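Local structure of cytosol aminopeptidase (Coxiella burnetii, 3IJ3) at residues P45-D50 and S93-S98; S137-A142 and S147-K152; H159-T164 and M288-P293. The protein probably acts as a manganese-dependent metalloaminopeptidase of the M17 family, removing residues from the N termini of peptides. All coordinates share one frame; numbering follows the deposited sequence. Where two conformers were deposited one is given.

Overall arrangement
Along the chain the three contacts follow one another in series; none nests in or crosses another. Contact 1 closes the loop that starts after strand 38-43. It spans helix 57-66 and strands 75-79 and 85-91, and joins two connections of the N-terminal domain. Contact 2 is local: its segments, with four residues between them, run from the loop after helix 123-135 into strand 151-154 of the same domain. The chain then passes directly into helix 157-178. Contact 3 starts on that helix and reaches the end of helix 275-289 in the catalytic part, so it ties distant parts of the fold together. No two of the contacts touch.

Contact 1: residues P45-D50 and S93-S98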
loop_
_atom_site.group_PDB
_atom_site.type_symbol
_atom_site.label_atom_id
_atom_site.label_comp_id
_atom_site.label_asym_id
_atom_site.label_seq_id
_atom_site.Cartn_x
_atom_site.Cartn_y
_atom_site.Cartn_z
ATOM N N PRO A 45 8.473 -40.093 -29.037
ATOM C CA PRO A 45 7.842 -40.088 -30.347
ATOM C C PRO A 45 8.640 -40.744 -31.467
ATOM O O PRO A 45 8.074 -41.494 -32.267
ATOM C CB PRO A 45 7.669 -38.597 -30.637
ATOM C CG PRO A 45 7.538 -37.980 -29.312
ATOM C CD PRO A 45 8.414 -38.767 -28.394
ATOM N N ASP A 46 9.942 -40.467 -31.525
ATOM C CA ASP A 46 10.777 -40.997 -32.600
ATOM C C ASP A 46 10.912 -42.503 -32.617
ATOM O O ASP A 46 11.142 -43.084 -33.682
ATOM C CB ASP A 46 12.178 -40.368 -32.568
ATOM C CG ASP A 46 12.182 -38.890 -32.995
ATOM O OD1 ASP A 46 11.144 -38.364 -33.467
ATOM O OD2 ASP A 46 13.245 -38.257 -32.872
ATOM N N GLU A 47 10.785 -43.138 -31.459
ATOM C CA GLU A 47 10.930 -44.596 -31.379
ATOM C C GLU A 47 9.629 -45.358 -31.534
ATOM O O GLU A 47 9.638 -46.569 -31.738
ATOM C CB GLU A 47 11.589 -45.013 -30.050
ATOM C CG GLU A 47 13.106 -44.795 -30.012
ATOM C CD GLU A 47 13.488 -43.335 -30.029
ATOM O OE1 GLU A 47 13.019 -42.605 -29.136
ATOM O OE2 GLU A 47 14.273 -42.931 -30.918
ATOM N N LEU A 48 8.510 -44.659 -31.458
ATOM C CA LEU A 48 7.213 -45.338 -31.480
ATOM C C LEU A 48 6.903 -46.107 -32.777
ATOM O O LEU A 48 6.465 -47.257 -32.710
ATOM C CB LEU A 48 6.095 -44.359 -31.077
ATOM C CG LEU A 48 4.683 -44.906 -30.917
ATOM C CD1 LEU A 48 4.658 -46.081 -29.958
ATOM C CD2 LEU A 48 3.750 -43.768 -30.447
ATOM N N PRO A 49 7.170 -45.507 -33.955
ATOM C CA PRO A 49 6.862 -46.212 -35.199
ATOM C C PRO A 49 7.570 -47.559 -35.324
ATOM O O PRO A 49 6.929 -48.560 -35.653
ATOM C CB PRO A 49 7.336 -45.230 -36.281
ATOM C CG PRO A 49 7.210 -43.908 -35.648
ATOM C CD PRO A 49 7.597 -44.122 -34.213
ATOM N N ASP A 50 8.875 -47.578 -35.059
ATOM C CA ASP A 50 9.660 -48.821 -35.104
ATOM C C ASP A 50 9.217 -49.813 -34.037
ATOM O O ASP A 50 9.218 -51.014 -34.274
ATOM C CB ASP A 50 11.155 -48.542 -34.912
ATOM C CG ASP A 50 11.790 -47.885 -36.116
ATOM O OD1 ASP A 50 11.214 -47.947 -37.217
ATOM O OD2 ASP A 50 12.885 -47.314 -35.945
ATOM N N SER A 93 10.109 -37.097 -21.607
ATOM C CA SER A 93 10.764 -35.891 -22.178
ATOM C C SER A 93 12.093 -36.295 -22.808
ATOM O O SER A 93 12.559 -35.710 -23.794
ATOM C CB SER A 93 11.030 -34.859 -21.086
ATOM O OG SER A 93 9.874 -34.591 -20.318
ATOM N N ASP A 94 12.719 -37.299 -22.181
ATOM C CA ASP A 94 13.994 -37.893 -22.615
ATOM C C ASP A 94 14.163 -39.224 -21.839
ATOM O O ASP A 94 13.526 -39.393 -20.797
ATOM C CB ASP A 94 15.151 -36.942 -22.314
ATOM C CG ASP A 94 16.462 -37.408 -22.916
ATOM O OD1 ASP A 94 16.435 -38.180 -23.902
ATOM O OD2 ASP A 94 17.518 -36.987 -22.411
ATOM N N TYR A 95 14.988 -40.167 -22.327
ATOM C CA TYR A 95 15.179 -41.437 -21.611
ATOM C C TYR A 95 15.968 -41.320 -20.290
ATOM O O TYR A 95 16.014 -42.280 -19.513
ATOM C CB TYR A 95 15.758 -42.515 -22.538
ATOM C CG TYR A 95 14.790 -42.926 -23.635
ATOM C CD1 TYR A 95 13.718 -43.784 -23.365
ATOM C CD2 TYR A 95 14.944 -42.466 -24.944
ATOM C CE1 TYR A 95 12.813 -44.172 -24.399
ATOM C CE2 TYR A 95 14.049 -42.840 -25.962
ATOM C CZ TYR A 95 12.995 -43.685 -25.683
ATOM O OH TYR A 95 12.135 -44.042 -26.698
ATOM N N GLU A 96 16.560 -40.150 -20.030
ATOM C CA GLU A 96 17.310 -39.906 -18.782
ATOM C C GLU A 96 16.672 -38.850 -17.848
ATOM O O GLU A 96 17.276 -38.487 -16.843
ATOM C CB GLU A 96 18.751 -39.482 -19.102
ATOM C CG GLU A 96 19.610 -40.542 -19.800
ATOM C CD GLU A 96 19.235 -40.769 -21.258
ATOM O OE1 GLU A 96 19.189 -41.943 -21.691
ATOM O OE2 GLU A 96 18.970 -39.777 -21.972
ATOM N N TYR A 97 15.461 -38.375 -18.144
ATOM C CA TYR A 97 14.821 -37.332 -17.310
ATOM C C TYR A 97 14.261 -37.840 -15.956
ATOM O O TYR A 97 14.378 -37.157 -14.935
ATOM C CB TYR A 97 13.756 -36.592 -18.112
ATOM C CG TYR A 97 13.055 -35.524 -17.333
ATOM C CD1 TYR A 97 13.758 -34.428 -16.836
ATOM C CD2 TYR A 97 11.685 -35.572 -17.126
ATOM C CE1 TYR A 97 13.118 -33.439 -16.117
ATOM C CE2 TYR A 97 11.035 -34.579 -16.415
ATOM C CZ TYR A 97 11.760 -33.514 -15.918
ATOM O OH TYR A 97 11.121 -32.531 -15.211
ATOM N N SER A 98 13.638 -39.009 -15.961
ATOM C CA SER A 98 13.127 -39.656 -14.724
ATOM C C SER A 98 11.849 -39.123 -14.065
ATOM O O SER A 98 11.000 -39.938 -13.676
ATOM C CB SER A 98 14.251 -39.783 -13.677
ATOM O OG SER A 98 15.344 -40.515 -14.228
#
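In the N-terminal domain of this M17 peptidase, E47 and Y95 join two loops that follow neighbouring parallel strands of one sheet. E47 lies in the connection that follows strand 38-43 and leads into helix 48-52. Y95 comes after strand 85-91, in the type I beta turn from D94 to Y97. The backbones stay far apart, with the CA atoms of E47 and Y95 11.1 Å from each other. The side chains bridge the distance. Y95 OH donates a hydrogen bond to E47 OE1 at 3.0 Å. It meets OE1 on the anti side of the carboxylate, 21° out of its plane. OE1 in turn lies in the ring plane of Y95, at the edge, 3.3 Å from Y95 CE2. The E47 chain bends at chi2 (68°), which brings its carboxylate back beside the phenol. Its aliphatic part joins in: E47 CB is 3.5 Å from Y95 OH. Carboxylate and ring planes are 61° apart. The backbone N of M44 also hydrogen-bonds to Y95 OH. The hydroxyl thus donates a hydrogen bond to E47 and accepts one from M44 N, which would restrain its rotation. A carboxylate that accepts a hydrogen bond from a phenol is probably ionised.

Contact 2: residues S137-A142 and S147-K152; sequences SYQFNA and SPYLAK. With EDO (1,2-ethanediol), chain J.
S137 and Y149 face each other with CA atoms 6.9 Å apart, and Q139 and P148 at 7.9 Å, as the two runs of chain pass in opposing directions wider apart than paired strands. The contact centres on the ring of Y149. The Q139 chain is extended beyond CG (chi2 -172°), and this lays its amide over one face of the ring. Amide and ring planes are 26° apart, a stacked placing, and Q139 CG is 3.8 Å from Y149 CE2. From another side, S137 O lies at the ring edge, in its plane, 3.5 Å from Y149 CE2. The phenol oxygen is held at its far end. Y149 OH donates to a water at 2.9 Å, and that water donates to Y138 O at 2.6 Å. K106 NZ also bonds to Y149 OH. An ethanediol, probably from the crystallisation liquor, sits by S147, with S147 OG hydrogen-bonded to its O1 at 2.9 Å. The S137 hydroxyl turns to S105, the Y138 side chain packs against helix 157-178, where its ring meets Y171 edge-to-face, and F140 packs on V414 of a second subunit. The contact joins the loop after helix 123-135 to the residues that lead into strand 151-154, within the N-terminal domain. Since Y149 OH donates to the water, K106 NZ is probably the donor in their hydrogen bond, so the hydroxyl serves in both roles.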
loop_
_atom_site.group_PDB
_atom_site.type_symbol
_atom_site.label_atom_id
_atom_site.label_comp_id
_atom_site.label_asym_id
_atom_site.label_seq_id
_atom_site.Cartn_x
_atom_site.Cartn_y
_atom_site.Cartn_z
ATOM N N SER A 137 3.517 -40.942 -5.388
ATOM C CA SER A 137 2.447 -41.666 -4.679
ATOM C C SER A 137 2.125 -41.050 -3.298
ATOM O O SER A 137 1.228 -41.499 -2.577
ATOM C CB SER A 137 2.830 -43.144 -4.517
ATOM O OG SER A 137 3.022 -43.737 -5.794
ATOM N N TYR A 138 2.888 -40.023 -2.933
ATOM C CA TYR A 138 2.733 -39.354 -1.656
ATOM C C TYR A 138 1.410 -38.599 -1.482
ATOM O O TYR A 138 0.992 -37.827 -2.361
ATOM C CB TYR A 138 3.894 -38.355 -1.469
ATOM C CG TYR A 138 3.852 -37.580 -0.168
ATOM C CD1 TYR A 138 4.433 -38.079 0.990
ATOM C CD2 TYR A 138 3.246 -36.329 -0.105
ATOM C CE1 TYR A 138 4.380 -37.376 2.187
ATOM C CE2 TYR A 138 3.198 -35.608 1.068
ATOM C CZ TYR A 138 3.763 -36.126 2.229
ATOM O OH TYR A 138 3.702 -35.382 3.395
ATOM N N GLN A 139 0.790 -38.830 -0.326
ATOM C CA GLN A 139 -0.429 -38.155 0.080
ATOM C C GLN A 139 -0.323 -37.816 1.569
ATOM O O GLN A 139 -0.067 -38.700 2.396
ATOM C CB GLN A 139 -1.639 -39.059 -0.175
ATOM C CG GLN A 139 -1.900 -39.296 -1.641
ATOM C CD GLN A 139 -3.216 -40.036 -1.877
ATOM O OE1 GLN A 139 -3.360 -41.184 -1.514
ATOM N NE2 GLN A 139 -4.165 -39.365 -2.501
ATOM N N PHE A 140 -0.436 -36.545 1.916
ATOM C CA PHE A 140 -0.398 -36.141 3.335
ATOM C C PHE A 140 -1.842 -36.329 3.849
ATOM O O PHE A 140 -2.726 -35.560 3.482
ATOM C CB PHE A 140 0.066 -34.715 3.448
ATOM C CG PHE A 140 0.245 -34.257 4.857
ATOM C CD1 PHE A 140 1.208 -34.848 5.672
ATOM C CD2 PHE A 140 -0.511 -33.207 5.358
ATOM C CE1 PHE A 140 1.395 -34.436 6.977
ATOM C CE2 PHE A 140 -0.326 -32.765 6.663
ATOM C CZ PHE A 140 0.621 -33.385 7.482
ATOM N N ASN A 141 -2.059 -37.323 4.708
ATOM C CA ASN A 141 -3.423 -37.662 5.173
ATOM C C ASN A 141 -3.692 -37.554 6.670
ATOM O O ASN A 141 -4.651 -38.154 7.186
ATOM C CB ASN A 141 -3.765 -39.075 4.705
ATOM C CG ASN A 141 -2.842 -40.129 5.300
ATOM O OD1 ASN A 141 -1.849 -39.804 5.954
ATOM N ND2 ASN A 141 -3.172 -41.402 5.073
ATOM N N ALA A 142 -2.879 -36.779 7.369
ATOM C CA ALA A 142 -3.053 -36.607 8.801
ATOM C C ALA A 142 -4.328 -35.842 9.194
ATOM O O ALA A 142 -4.790 -35.974 10.322
ATOM C CB ALA A 142 -1.830 -35.932 9.402
ATOM N N SER A 147 -8.240 -41.658 -0.479
ATOM C CA SER A 147 -8.186 -42.991 -1.064
ATOM C C SER A 147 -6.766 -43.195 -1.568
ATOM O O SER A 147 -6.246 -42.343 -2.289
ATOM C CB SER A 147 -9.180 -43.115 -2.216
ATOM O OG SER A 147 -8.944 -42.116 -3.202
ATOM N N PRO A 148 -6.124 -44.307 -1.175
ATOM C CA PRO A 148 -4.768 -44.508 -1.652
ATOM C C PRO A 148 -4.770 -44.900 -3.129
ATOM O O PRO A 148 -5.783 -45.376 -3.641
ATOM C CB PRO A 148 -4.244 -45.641 -0.771
ATOM C CG PRO A 148 -5.471 -46.391 -0.315
ATOM C CD PRO A 148 -6.684 -45.529 -0.574
ATOM N N TYR A 149 -3.658 -44.645 -3.810
ATOM C CA TYR A 149 -3.544 -44.986 -5.217
ATOM C C TYR A 149 -3.563 -46.494 -5.349
ATOM O O TYR A 149 -3.092 -47.204 -4.463
ATOM C CB TYR A 149 -2.275 -44.412 -5.816
ATOM C CG TYR A 149 -2.223 -42.912 -5.783
ATOM C CD1 TYR A 149 -3.093 -42.147 -6.552
ATOM C CD2 TYR A 149 -1.284 -42.247 -5.005
ATOM C CE1 TYR A 149 -3.046 -40.775 -6.523
ATOM C CE2 TYR A 149 -1.220 -40.869 -4.990
ATOM C CZ TYR A 149 -2.093 -40.144 -5.742
ATOM O OH TYR A 149 -1.999 -38.782 -5.714
ATOM N N LEU A 150 -4.110 -46.983 -6.449
ATOM C CA LEU A 150 -4.257 -48.431 -6.647
ATOM C C LEU A 150 -3.182 -49.083 -7.502
ATOM O O LEU A 150 -3.256 -50.284 -7.752
ATOM C CB LEU A 150 -5.631 -48.727 -7.240
ATOM C CG LEU A 150 -6.796 -48.221 -6.382
ATOM C CD1 LEU A 150 -8.136 -48.507 -7.072
ATOM C CD2 LEU A 150 -6.741 -48.826 -4.982
ATOM N N ALA A 151 -2.219 -48.307 -7.981
ATOM C CA ALA A 151 -1.117 -48.858 -8.741
ATOM C C ALA A 151 0.091 -49.005 -7.815
ATOM O O ALA A 151 0.422 -48.082 -7.040
ATOM C CB ALA A 151 -0.783 -47.972 -9.925
ATOM N N LYS A 152 0.737 -50.169 -7.882
ATOM C CA LYS A 152 1.959 -50.438 -7.107
ATOM C C LYS A 152 3.046 -50.899 -8.054
ATOM O O LYS A 152 2.750 -51.464 -9.111
ATOM C CB LYS A 152 1.718 -51.468 -6.024
ATOM C CG LYS A 152 0.688 -51.019 -4.990
ATOM C CD LYS A 152 0.682 -51.991 -3.824
ATOM C CE LYS A 152 -0.291 -51.587 -2.718
ATOM N NZ LYS A 152 -0.069 -52.502 -1.546
HETATM C C1 EDO J . -7.277 -41.301 -6.609
HETATM O O1 EDO J . -7.134 -41.048 -5.208
HETATM C C2 EDO J . -7.135 -42.794 -6.884
HETATM O O2 EDO J . -6.921 -43.505 -5.659
HETATM O O HOH W 1 0.544 -37.753 -4.888
#

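Contact 3: residues H159-T164 and M288-P293. With SO4 (sulfate ion), chain H.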
loop_
_atom_site.group_PDB
_atom_site.type_symbol
_atom_site.label_atom_id
_atom_site.label_comp_id
_atom_site.label_asym_id
_atom_site.label_seq_id
_atom_site.Cartn_x
_atom_site.Cartn_y
_atom_site.Cartn_z
ATOM N N HIS A 159 17.997 -52.652 -5.627
ATOM C CA HIS A 159 17.782 -51.227 -5.441
ATOM C C HIS A 159 16.874 -50.908 -4.275
ATOM O O HIS A 159 16.628 -49.739 -3.988
ATOM C CB HIS A 159 17.128 -50.656 -6.701
ATOM C CG HIS A 159 17.927 -50.902 -7.936
ATOM N ND1 HIS A 159 18.997 -50.110 -8.291
ATOM C CD2 HIS A 159 17.837 -51.868 -8.877
ATOM C CE1 HIS A 159 19.520 -50.570 -9.413
ATOM N NE2 HIS A 159 18.841 -51.640 -9.786
ATOM N N ARG A 160 16.424 -51.936 -3.575
ATOM C CA ARG A 160 15.424 -51.774 -2.522
ATOM C C ARG A 160 15.840 -50.889 -1.362
ATOM O O ARG A 160 15.075 -49.990 -0.968
ATOM C CB ARG A 160 14.997 -53.150 -2.032
ATOM C CG ARG A 160 13.763 -53.201 -1.145
ATOM C CD ARG A 160 13.332 -54.680 -1.044
ATOM N NE ARG A 160 12.952 -55.231 -2.364
ATOM C CZ ARG A 160 12.829 -56.539 -2.646
ATOM N NH1 ARG A 160 13.081 -57.451 -1.706
ATOM N NH2 ARG A 160 12.482 -56.948 -3.878
ATOM N N LYS A 161 17.034 -51.125 -0.812
ATOM C CA LYS A 161 17.502 -50.336 0.323
ATOM C C LYS A 161 17.684 -48.853 -0.050
ATOM O O LYS A 161 17.222 -47.953 0.661
ATOM C CB LYS A 161 18.823 -50.876 0.883
ATOM C CG LYS A 161 19.253 -50.181 2.210
ATOM C CD LYS A 161 20.669 -50.498 2.626
ATOM C CE LYS A 161 20.954 -50.036 4.044
ATOM N NZ LYS A 161 20.491 -48.670 4.357
ATOM N N ARG A 162 18.377 -48.594 -1.150
ATOM C CA ARG A 162 18.633 -47.205 -1.536
ATOM C C ARG A 162 17.340 -46.457 -1.841
ATOM O O ARG A 162 17.167 -45.307 -1.418
ATOM C CB ARG A 162 19.529 -47.165 -2.751
ATOM C CG ARG A 162 20.000 -45.784 -3.125
ATOM C CD ARG A 162 21.050 -45.258 -2.209
ATOM N NE ARG A 162 22.252 -46.101 -2.226
ATOM C CZ ARG A 162 23.441 -45.718 -1.769
ATOM N NH1 ARG A 162 24.470 -46.559 -1.823
ATOM N NH2 ARG A 162 23.618 -44.492 -1.284
ATOM N N VAL A 163 16.441 -47.073 -2.598
ATOM C CA VAL A 163 15.180 -46.416 -2.920
ATOM C C VAL A 163 14.310 -46.204 -1.657
ATOM O O VAL A 163 13.727 -45.130 -1.473
ATOM C CB VAL A 163 14.406 -47.177 -4.032
ATOM C CG1 VAL A 163 12.985 -46.639 -4.146
ATOM C CG2 VAL A 163 15.167 -47.085 -5.359
ATOM N N THR A 164 14.264 -47.212 -0.790
ATOM C CA THR A 164 13.468 -47.123 0.432
ATOM C C THR A 164 14.017 -46.051 1.370
ATOM O O THR A 164 13.255 -45.239 1.898
ATOM C CB THR A 164 13.395 -48.468 1.178
ATOM O OG1 THR A 164 12.820 -49.457 0.322
ATOM C CG2 THR A 164 12.531 -48.336 2.444
ATOM N N MET A 288 23.082 -41.855 8.569
ATOM C CA MET A 288 22.994 -42.971 9.526
ATOM C C MET A 288 22.501 -44.271 8.877
ATOM O O MET A 288 23.032 -45.366 9.153
ATOM C CB MET A 288 22.141 -42.551 10.751
ATOM C CG MET A 288 22.828 -41.433 11.590
ATOM S SD MET A 288 21.943 -40.932 13.096
ATOM C CE MET A 288 20.504 -40.025 12.453
ATOM N N LEU A 289 21.517 -44.157 7.995
ATOM C CA LEU A 289 21.001 -45.317 7.259
ATOM C C LEU A 289 22.070 -45.987 6.415
ATOM O O LEU A 289 22.106 -47.212 6.295
ATOM C CB LEU A 289 19.832 -44.910 6.344
ATOM C CG LEU A 289 18.462 -44.727 6.993
ATOM C CD1 LEU A 289 17.499 -44.023 6.065
ATOM C CD2 LEU A 289 17.920 -46.098 7.433
ATOM N N GLN A 290 22.918 -45.174 5.809
ATOM C CA GLN A 290 23.976 -45.647 4.924
ATOM C C GLN A 290 25.319 -45.820 5.622
ATOM O O GLN A 290 26.326 -46.183 4.996
ATOM C CB GLN A 290 24.099 -44.671 3.761
ATOM C CG GLN A 290 22.876 -44.636 2.863
ATOM C CD GLN A 290 22.837 -45.794 1.880
ATOM O OE1 GLN A 290 23.865 -46.164 1.305
ATOM N NE2 GLN A 290 21.649 -46.358 1.657
ATOM N N GLN A 291 25.320 -45.591 6.926
ATOM C CA GLN A 291 26.497 -45.733 7.766
ATOM C C GLN A 291 27.747 -45.075 7.195
ATOM O O GLN A 291 28.797 -45.704 7.105
ATOM C CB GLN A 291 26.738 -47.228 8.119
ATOM C CG GLN A 291 25.546 -47.808 8.929
ATOM C CD GLN A 291 25.751 -49.215 9.452
ATOM O OE1 GLN A 291 26.723 -49.885 9.131
ATOM N NE2 GLN A 291 24.814 -49.668 10.272
ATOM N N LEU A 292 27.629 -43.814 6.815
ATOM C CA LEU A 292 28.763 -43.066 6.305
ATOM C C LEU A 292 29.798 -42.960 7.450
ATOM O O LEU A 292 29.417 -42.703 8.602
ATOM C CB LEU A 292 28.293 -41.686 5.866
ATOM C CG LEU A 292 29.261 -40.872 5.024
ATOM C CD1 LEU A 292 29.439 -41.521 3.655
ATOM C CD2 LEU A 292 28.755 -39.431 4.892
ATOM N N PRO A 293 31.103 -43.157 7.151
ATOM C CA PRO A 293 32.143 -43.127 8.182
ATOM C C PRO A 293 32.559 -41.718 8.608
ATOM O O PRO A 293 33.681 -41.251 8.317
ATOM C CB PRO A 293 33.294 -43.902 7.532
ATOM C CG PRO A 293 33.144 -43.613 6.086
ATOM C CD PRO A 293 31.671 -43.493 5.827
HETATM S S SO4 H . 22.818 -49.500 -0.480
HETATM O O1 SO4 H . 22.191 -50.629 -1.173
HETATM O O2 SO4 H . 23.468 -49.976 0.741
HETATM O O3 SO4 H . 23.834 -48.905 -1.337
HETATM O O4 SO4 H . 21.807 -48.508 -0.142
#
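K161, R162 and Q290 link the long helix 157-178, which in M17 peptidases connects the N-terminal and catalytic domains, to the end of helix 275-289. That helix stops in a Schellman motif, with Q291 at positive phi. K161 NZ donates to L289 O at 2.9 Å. It comes from above the carbonyl plane, 56° out of it. The lysine is extended as far as CE, and only its last torsion bends, which turns NZ to the carbonyl. A positive charge at this helix end is probably favourable.

R162 and Q290 make the second link. Their side chains cross at about a right angle. The Q290 amide lies against a face of the R162 guanidinium, offset toward its rim, with planes 31° apart. Q290 OE1 is 3.1 Å from R162 CZ, but the angles to the N-H groups are too poor for a hydrogen bond.

A sulfate, probably from the crystallisation liquor, occupies the space beside these groups. K161 CD is 3.4 Å from its O2, and R162 and Q290 both reach it. The modelled 2.5 Å between R162 NH1 and sulfate O3 is very short and is best taken as doubtful.

Farther out, acidic residues pair with the charged ends. D165 forms a salt bridge with K161, and E478 of helix 470-481 forms one with R162. R482 bonds to Q290 O and so holds the turn from the C-terminal end of the chain. Q290 NE2 has two polar partners: D165 OD2, and sulfate O4 at 2.8 Å, in a nearly straight hydrogen bond (N-H...O 168°).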